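Local atomic coordinates of extracellular solute-binding protein (Bordetella parapertussis, PDB entry 3PU5), a protein that probably binds a small solute, perhaps a polyamine, outside the cytoplasmic membrane as the receptor component of an ABC-type uptake system. Residues Gly103-Ile115 against Gln268-Val280. Sequence-based numbering, arbitrary orientation.
Sequences GCGSLYDYSSVGI and QKAFCEAMYYGAV
Tyr-110 and Gly-278 form a single antiparallel bridge, a hydrogen-bonded pair, in what the family makes out to be a two-lobed periplasmic-binding-protein fold. The run 103-115 contains the short strand 106-107 and, after a loop, enters strand 111-117, a passage from one lobe toward the other, consistent with a hinge segment of this fold; 268-280 is the end of helix 265-275 and the loop after it. Tyr-110 N donates a hydrogen bond to Gly-278 O, and Gly-278 N donates one to Tyr-110 O, each 2.9 Å long.

A third bond ties in the helix: Gln-268 NE2 reaches Tyr-108 O at 2.9 Å, nearly straight (166°) and close to the amide plane. Its chain bends at chi2 (-78°), turning the amide toward the loop, where OE1 accepts from Val-280 N. NE2 also bonds to Ala-262 O, so both ends of the amide are gripped and its rotation is fixed.

Packing, much of it around aromatic rings, makes up the rest. The Tyr-110 ring lies over the Gly-278 backbone in a CH-pi contact, CA 3.7 Å from the ring centroid, with Ala-279 O at the ring edge and the hydroxyl bonded to Pro-295 O. Val-280 tucks CG2 against Leu-107 O and sets CG1 against Tyr-110 CD2. On the other side of the bridge, Asp-109 lays its carboxylate over one face of the Tyr-277 ring, the planes 22° apart, while Met-275 CB packs on the opposite face. Asp-109 OD2 meets the edge of the Phe-271 ring, in its plane, 3.5 Å from CE2.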
loop_
_atom_site.group_PDB
_atom_site.type_symbol
_atom_site.label_atom_id
_atom_site.label_comp_id
_atom_site.label_asym_id
_atom_site.label_seq_id
_atom_site.Cartn_x
_atom_site.Cartn_y
_atom_site.Cartn_z
ATOM N N GLY A 103 -9.304 9.411 13.397
ATOM C CA GLY A 103 -10.199 8.593 14.194
ATOM C C GLY A 103 -11.403 8.078 13.434
ATOM O O GLY A 103 -12.384 7.629 14.034
ATOM N N CYS A 104 -11.336 8.144 12.110
ATOM C CA CYS A 104 -12.458 7.735 11.272
ATOM C C CYS A 104 -12.056 6.688 10.238
ATOM O O CYS A 104 -12.776 6.493 9.252
ATOM C CB CYS A 104 -13.065 8.940 10.539
ATOM S SG CYS A 104 -13.691 10.257 11.602
ATOM N N GLY A 105 -10.919 6.021 10.441
ATOM C CA GLY A 105 -10.465 5.054 9.451
ATOM C C GLY A 105 -9.219 4.255 9.788
ATOM O O GLY A 105 -8.507 4.547 10.758
ATOM N N SER A 106 -8.952 3.242 8.968
ATOM C CA SER A 106 -7.728 2.457 9.094
ATOM C C SER A 106 -7.363 1.794 7.772
ATOM O O SER A 106 -8.241 1.348 7.032
ATOM C CB SER A 106 -7.911 1.375 10.156
ATOM O OG SER A 106 -6.738 0.595 10.269
ATOM N N LEU A 107 -6.072 1.726 7.464
ATOM C CA LEU A 107 -5.627 0.850 6.387
ATOM C C LEU A 107 -6.123 -0.555 6.724
ATOM O O LEU A 107 -6.230 -0.901 7.902
ATOM C CB LEU A 107 -4.100 0.856 6.252
ATOM C CG LEU A 107 -3.471 1.872 5.291
ATOM C CD1 LEU A 107 -3.552 3.274 5.870
ATOM C CD2 LEU A 107 -2.017 1.509 4.963
ATOM N N TYR A 108 -6.459 -1.351 5.708
ATOM C CA TYR A 108 -6.914 -2.718 5.968
ATOM C C TYR A 108 -6.051 -3.796 5.314
ATOM O O TYR A 108 -6.359 -4.982 5.401
ATOM C CB TYR A 108 -8.410 -2.915 5.668
ATOM C CG TYR A 108 -8.880 -2.787 4.224
ATOM C CD1 TYR A 108 -9.078 -3.922 3.428
ATOM C CD2 TYR A 108 -9.224 -1.546 3.687
ATOM C CE1 TYR A 108 -9.570 -3.813 2.117
ATOM C CE2 TYR A 108 -9.709 -1.425 2.380
ATOM C CZ TYR A 108 -9.879 -2.560 1.606
ATOM O OH TYR A 108 -10.365 -2.434 0.324
ATOM N N ASP A 109 -4.982 -3.357 4.653
ATOM C CA ASP A 109 -3.845 -4.217 4.325
ATOM C C ASP A 109 -2.673 -3.292 4.002
ATOM O O ASP A 109 -2.857 -2.087 3.853
ATOM C CB ASP A 109 -4.163 -5.197 3.169
ATOM C CG ASP A 109 -4.254 -4.514 1.802
ATOM O OD1 ASP A 109 -3.235 -3.962 1.341
ATOM O OD2 ASP A 109 -5.335 -4.553 1.172
ATOM N N TYR A 110 -1.467 -3.834 3.930
ATOM C CA TYR A 110 -0.352 -3.033 3.433
ATOM C C TYR A 110 0.497 -3.838 2.441
ATOM O O TYR A 110 0.750 -5.026 2.644
ATOM C CB TYR A 110 0.476 -2.401 4.584
ATOM C CG TYR A 110 1.231 -3.376 5.466
ATOM C CD1 TYR A 110 2.490 -3.829 5.105
ATOM C CD2 TYR A 110 0.688 -3.835 6.671
ATOM C CE1 TYR A 110 3.185 -4.716 5.903
ATOM C CE2 TYR A 110 1.380 -4.734 7.472
ATOM C CZ TYR A 110 2.623 -5.173 7.080
ATOM O OH TYR A 110 3.327 -6.066 7.856
ATOM N N SER A 111 0.867 -3.202 1.335
ATOM C CA SER A 111 1.874 -3.757 0.431
ATOM C C SER A 111 3.113 -2.889 0.546
ATOM O O SER A 111 2.999 -1.680 0.780
ATOM C CB SER A 111 1.371 -3.814 -1.017
ATOM O OG SER A 111 1.162 -2.517 -1.538
ATOM N N SER A 112 4.292 -3.498 0.404
ATOM C CA SER A 112 5.540 -2.844 0.795
ATOM C C SER A 112 6.559 -2.743 -0.328
ATOM O O SER A 112 6.916 -3.752 -0.943
ATOM C CB SER A 112 6.189 -3.598 1.966
ATOM O OG SER A 112 5.294 -3.703 3.045
ATOM N N VAL A 113 7.038 -1.528 -0.577
ATOM C CA VAL A 113 8.127 -1.330 -1.517
ATOM C C VAL A 113 9.465 -1.578 -0.829
ATOM O O VAL A 113 9.795 -0.934 0.176
ATOM C CB VAL A 113 8.118 0.076 -2.138
ATOM C CG1 VAL A 113 9.271 0.215 -3.142
ATOM C CG2 VAL A 113 6.779 0.338 -2.827
ATOM N N GLY A 114 10.212 -2.538 -1.362
ATOM C CA GLY A 114 11.556 -2.804 -0.909
ATOM C C GLY A 114 12.454 -2.760 -2.127
ATOM O O GLY A 114 12.179 -2.022 -3.078
ATOM N N ILE A 115 13.516 -3.557 -2.102
ATOM C CA ILE A 115 14.457 -3.614 -3.218
ATOM C C ILE A 115 14.439 -5.006 -3.845
ATOM O O ILE A 115 14.763 -5.997 -3.180
ATOM C CB ILE A 115 15.873 -3.280 -2.749
ATOM C CG1 ILE A 115 15.887 -1.897 -2.087
ATOM C CG2 ILE A 115 16.867 -3.344 -3.922
ATOM C CD1 ILE A 115 16.891 -1.764 -0.947
ATOM N N GLN A 268 -8.179 -10.976 8.386
ATOM C CA GLN A 268 -6.898 -10.391 8.012
ATOM C C GLN A 268 -5.950 -11.474 7.517
ATOM O O GLN A 268 -5.298 -11.329 6.475
ATOM C CB GLN A 268 -6.284 -9.635 9.184
ATOM C CG GLN A 268 -6.897 -8.263 9.400
ATOM C CD GLN A 268 -6.380 -7.243 8.404
ATOM O OE1 GLN A 268 -5.175 -7.033 8.298
ATOM N NE2 GLN A 268 -7.289 -6.608 7.663
ATOM N N LYS A 269 -5.872 -12.575 8.259
ATOM C CA LYS A 269 -4.980 -13.645 7.848
ATOM C C LYS A 269 -5.410 -14.223 6.505
ATOM O O LYS A 269 -4.589 -14.404 5.603
ATOM C CB LYS A 269 -4.925 -14.752 8.895
ATOM C CG LYS A 269 -3.950 -15.868 8.555
ATOM C CD LYS A 269 -4.044 -16.976 9.595
ATOM C CE LYS A 269 -2.756 -17.775 9.681
ATOM N NZ LYS A 269 -2.366 -18.366 8.391
ATOM N N ALA A 270 -6.697 -14.523 6.375
ATOM C CA ALA A 270 -7.192 -15.189 5.177
ATOM C C ALA A 270 -6.999 -14.313 3.937
ATOM O O ALA A 270 -6.507 -14.775 2.919
ATOM C CB ALA A 270 -8.662 -15.572 5.349
ATOM N N PHE A 271 -7.373 -13.044 4.038
ATOM C CA PHE A 271 -7.234 -12.119 2.916
ATOM C C PHE A 271 -5.759 -11.854 2.588
ATOM O O PHE A 271 -5.351 -11.961 1.433
ATOM C CB PHE A 271 -7.988 -10.806 3.193
ATOM C CG PHE A 271 -7.846 -9.772 2.098
ATOM C CD1 PHE A 271 -8.539 -9.908 0.899
ATOM C CD2 PHE A 271 -7.014 -8.668 2.271
ATOM C CE1 PHE A 271 -8.416 -8.956 -0.106
ATOM C CE2 PHE A 271 -6.884 -7.713 1.275
ATOM C CZ PHE A 271 -7.589 -7.853 0.085
ATOM N N CYS A 272 -4.952 -11.535 3.596
ATOM C CA CYS A 272 -3.569 -11.151 3.324
ATOM C C CYS A 272 -2.713 -12.314 2.818
ATOM O O CYS A 272 -1.859 -12.127 1.958
ATOM C CB CYS A 272 -2.936 -10.483 4.541
ATOM S SG CYS A 272 -3.725 -8.912 4.943
ATOM N N GLU A 273 -2.950 -13.516 3.335
ATOM C CA GLU A 273 -2.233 -14.690 2.843
ATOM C C GLU A 273 -2.558 -14.964 1.373
ATOM O O GLU A 273 -1.687 -15.354 0.589
ATOM C CB GLU A 273 -2.593 -15.913 3.683
ATOM C CG GLU A 273 -2.057 -15.866 5.108
ATOM C CD GLU A 273 -0.780 -16.662 5.293
ATOM O OE1 GLU A 273 -0.262 -17.213 4.298
ATOM O OE2 GLU A 273 -0.294 -16.736 6.441
ATOM N N ALA A 274 -3.823 -14.776 1.009
ATOM C CA ALA A 274 -4.273 -15.005 -0.362
ATOM C C ALA A 274 -3.664 -13.986 -1.335
ATOM O O ALA A 274 -3.315 -14.320 -2.469
ATOM C CB ALA A 274 -5.801 -14.955 -0.421
HETATM N N MSE A 275 -3.530 -12.743 -0.876
HETATM C CA MSE A 275 -3.054 -11.654 -1.729
HETATM C C MSE A 275 -1.556 -11.384 -1.613
HETATM O O MSE A 275 -1.038 -10.533 -2.329
HETATM C CB MSE A 275 -3.804 -10.359 -1.413
HETATM C CG MSE A 275 -5.272 -10.419 -1.729
HETATM SE SE MSE A 275 -5.581 -10.554 -3.661
HETATM C CE MSE A 275 -4.843 -8.821 -4.229
ATOM N N TYR A 276 -0.862 -12.095 -0.724
ATOM C CA TYR A 276 0.534 -11.760 -0.398
ATOM C C TYR A 276 0.667 -10.306 0.079
ATOM O O TYR A 276 1.556 -9.564 -0.359
ATOM C CB TYR A 276 1.484 -12.022 -1.575
ATOM C CG TYR A 276 1.668 -13.489 -1.921
ATOM C CD1 TYR A 276 0.601 -14.251 -2.382
ATOM C CD2 TYR A 276 2.907 -14.098 -1.822
ATOM C CE1 TYR A 276 0.762 -15.585 -2.709
ATOM C CE2 TYR A 276 3.081 -15.429 -2.140
ATOM C CZ TYR A 276 2.010 -16.168 -2.583
ATOM O OH TYR A 276 2.175 -17.494 -2.912
ATOM N N TYR A 277 -0.232 -9.917 0.980
ATOM C CA TYR A 277 -0.193 -8.616 1.638
ATOM C C TYR A 277 0.186 -8.784 3.104
ATOM O O TYR A 277 0.116 -9.892 3.657
ATOM C CB TYR A 277 -1.567 -7.948 1.612
ATOM C CG TYR A 277 -2.054 -7.455 0.266
ATOM C CD1 TYR A 277 -1.169 -7.156 -0.768
ATOM C CD2 TYR A 277 -3.407 -7.256 0.043
ATOM C CE1 TYR A 277 -1.633 -6.687 -1.994
ATOM C CE2 TYR A 277 -3.876 -6.793 -1.171
ATOM C CZ TYR A 277 -2.991 -6.505 -2.180
ATOM O OH TYR A 277 -3.484 -6.037 -3.379
ATOM N N GLY A 278 0.560 -7.669 3.735
ATOM C CA GLY A 278 0.749 -7.629 5.169
ATOM C C GLY A 278 -0.533 -7.223 5.878
ATOM O O GLY A 278 -1.225 -6.313 5.429
ATOM N N ALA A 279 -0.837 -7.900 6.986
ATOM C CA ALA A 279 -2.023 -7.609 7.788
ATOM C C ALA A 279 -1.764 -6.453 8.736
ATOM O O ALA A 279 -0.662 -6.321 9.281
ATOM C CB ALA A 279 -2.436 -8.830 8.581
ATOM N N VAL A 280 -2.784 -5.627 8.948
ATOM C CA VAL A 280 -2.676 -4.507 9.879
ATOM C C VAL A 280 -3.059 -4.908 11.311
ATOM O O VAL A 280 -2.952 -4.111 12.237
ATOM C CB VAL A 280 -3.535 -3.309 9.428
ATOM C CG1 VAL A 280 -3.084 -2.824 8.045
ATOM C CG2 VAL A 280 -5.014 -3.693 9.408
#